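Local coordinates for hypothetical protein PH1109 (Pyrococcus horikoshii, PDB 2D59) that is of unknown function but belongs to the CoA-binding domain family, with a Rossmann-like fold of parallel strands flanked by helices, at residues 25-30 with 50-55. Sequence-based numbering, arbitrary orientation.
Sequences IALVGA and YDVYPV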
loop_
_atom_site.group_PDB
_atom_site.type_symbol
_atom_site.label_atom_id
_atom_site.label_comp_id
_atom_site.label_asym_id
_atom_site.label_seq_id
_atom_site.Cartn_x
_atom_site.Cartn_y
_atom_site.Cartn_z
ATOM N N ILE A 25 -6.242 1.229 4.354
ATOM C CA ILE A 25 -5.311 0.757 3.336
ATOM C C ILE A 25 -5.928 -0.024 2.186
ATOM O O ILE A 25 -6.701 -0.956 2.398
ATOM C CB ILE A 25 -4.223 -0.177 3.937
ATOM C CG1 ILE A 25 -3.709 0.375 5.261
ATOM C CG2 ILE A 25 -3.067 -0.343 2.949
ATOM C CD1 ILE A 25 -4.569 -0.020 6.417
ATOM N N ALA A 26 -5.573 0.369 0.968
ATOM C CA ALA A 26 -6.010 -0.334 -0.226
ATOM C C ALA A 26 -4.752 -1.118 -0.590
ATOM O O ALA A 26 -3.719 -0.529 -0.918
ATOM C CB ALA A 26 -6.368 0.650 -1.329
ATOM N N LEU A 27 -4.822 -2.441 -0.510
ATOM C CA LEU A 27 -3.655 -3.261 -0.804
ATOM C C LEU A 27 -3.775 -3.879 -2.191
ATOM O O LEU A 27 -4.501 -4.854 -2.397
ATOM C CB LEU A 27 -3.504 -4.338 0.277
ATOM C CG LEU A 27 -2.145 -5.036 0.385
ATOM C CD1 LEU A 27 -1.811 -5.306 1.854
ATOM C CD2 LEU A 27 -2.172 -6.323 -0.421
ATOM N N VAL A 28 -3.046 -3.285 -3.135
ATOM C CA VAL A 28 -3.046 -3.706 -4.532
ATOM C C VAL A 28 -2.115 -4.882 -4.785
ATOM O O VAL A 28 -0.951 -4.874 -4.377
ATOM C CB VAL A 28 -2.635 -2.532 -5.444
ATOM C CG1 VAL A 28 -2.716 -2.946 -6.901
ATOM C CG2 VAL A 28 -3.531 -1.332 -5.170
ATOM N N GLY A 29 -2.627 -5.890 -5.483
ATOM C CA GLY A 29 -1.830 -7.067 -5.757
ATOM C C GLY A 29 -2.093 -8.125 -4.703
ATOM O O GLY A 29 -1.326 -9.078 -4.568
ATOM N N ALA A 30 -3.182 -7.950 -3.958
ATOM C CA ALA A 30 -3.560 -8.890 -2.907
ATOM C C ALA A 30 -3.607 -10.312 -3.455
ATOM O O ALA A 30 -4.004 -10.533 -4.600
ATOM C CB ALA A 30 -4.913 -8.506 -2.324
ATOM N N TYR A 50 -5.472 -2.475 11.232
ATOM C CA TYR A 50 -5.701 -1.706 10.019
ATOM C C TYR A 50 -6.958 -2.141 9.268
ATOM O O TYR A 50 -7.367 -3.302 9.338
ATOM C CB TYR A 50 -4.489 -1.814 9.091
ATOM C CG TYR A 50 -3.273 -1.074 9.600
ATOM C CD1 TYR A 50 -2.421 -1.650 10.542
ATOM C CD2 TYR A 50 -2.994 0.220 9.164
ATOM C CE1 TYR A 50 -1.320 -0.951 11.036
ATOM C CE2 TYR A 50 -1.898 0.927 9.651
ATOM C CZ TYR A 50 -1.069 0.338 10.584
ATOM O OH TYR A 50 0.009 1.043 11.070
ATOM N N ASP A 51 -7.584 -1.187 8.583
ATOM C CA ASP A 51 -8.765 -1.466 7.761
ATOM C C ASP A 51 -8.156 -1.721 6.388
ATOM O O ASP A 51 -7.746 -0.784 5.702
ATOM C CB ASP A 51 -9.693 -0.248 7.697
ATOM C CG ASP A 51 -10.544 -0.086 8.946
ATOM O OD1 ASP A 51 -11.183 0.979 9.098
ATOM O OD2 ASP A 51 -10.590 -1.021 9.768
ATOM N N VAL A 52 -8.083 -2.988 5.993
ATOM C CA VAL A 52 -7.470 -3.344 4.722
ATOM C C VAL A 52 -8.473 -3.795 3.668
ATOM O O VAL A 52 -9.232 -4.741 3.878
ATOM C CB VAL A 52 -6.418 -4.463 4.918
ATOM C CG1 VAL A 52 -5.630 -4.677 3.634
ATOM C CG2 VAL A 52 -5.476 -4.097 6.063
ATOM N N TYR A 53 -8.453 -3.101 2.536
ATOM C CA TYR A 53 -9.329 -3.386 1.409
ATOM C C TYR A 53 -8.452 -3.884 0.266
ATOM O O TYR A 53 -7.823 -3.094 -0.440
ATOM C CB TYR A 53 -10.070 -2.104 1.022
ATOM C CG TYR A 53 -10.830 -1.507 2.187
ATOM C CD1 TYR A 53 -12.092 -1.984 2.542
ATOM C CD2 TYR A 53 -10.254 -0.517 2.982
ATOM C CE1 TYR A 53 -12.755 -1.492 3.660
ATOM C CE2 TYR A 53 -10.908 -0.016 4.103
ATOM C CZ TYR A 53 -12.158 -0.508 4.439
ATOM O OH TYR A 53 -12.800 -0.018 5.550
ATOM N N PRO A 54 -8.382 -5.212 0.081
ATOM C CA PRO A 54 -7.561 -5.782 -0.988
ATOM C C PRO A 54 -8.050 -5.464 -2.392
ATOM O O PRO A 54 -9.253 -5.366 -2.635
ATOM C CB PRO A 54 -7.582 -7.277 -0.680
ATOM C CG PRO A 54 -8.930 -7.467 -0.059
ATOM C CD PRO A 54 -9.056 -6.271 0.855
ATOM N N VAL A 55 -7.097 -5.298 -3.303
ATOM C CA VAL A 55 -7.393 -5.000 -4.697
ATOM C C VAL A 55 -6.637 -5.944 -5.626
ATOM O O VAL A 55 -5.411 -6.022 -5.587
ATOM C CB VAL A 55 -6.998 -3.555 -5.071
ATOM C CG1 VAL A 55 -7.212 -3.335 -6.566
ATOM C CG2 VAL A 55 -7.809 -2.562 -4.262
#
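Val55 O is gripped by two backbone N-H groups: that of Gly29 at 2.8 Å, arriving nearly in line with the carbonyl bond, and more weakly that of Ala30 at 3.4 Å. It also receives the CA-H of Val28. These donors lie where strand 24-28 passes into a type II turn from Leu27 to Ala30, at the C-terminal end of the first strand of the beta-alpha-beta unit 24-28, 37-47, 51-55 in a Rossmann-like fold. Strand 51-55 is the edge strand, reached from strand 24-28 through helix 37-47, and the two axes run parallel within 26°. Four more bonds fix the register of Ile25 with Val52 through Val28 with Val55. Tyr53 N to Ile25 O is the straightest, 176° at the hydrogen, whereas Leu27 N reaches Tyr53 O at 3.1 Å from well above the carbonyl plane. The N-H groups used toward strand 24-28 are those of Tyr53 and Val55, so the missing N-H of Pro54 between them costs this pairing nothing.

The sheet face carrying Leu27, Val52 and Pro54 packs on Met42 of helix 37-47; there Val52 CG1, anti to its backbone N (chi1 -171°), lies 4.0 Å from Leu27 CB. On the other face Val28 and Val55 run alongside each other, with Val28 CG2 4.1 Å from Val55 CB. Tyr53 also rises from this face, and its OH is hydrogen-bonded to Lys24 NZ, which forms a salt bridge with Asp51 as well. Beyond the turn, Ala30 points back toward strand 51-55, and its CB presses on Pro54 CB at a tight 3.4 Å.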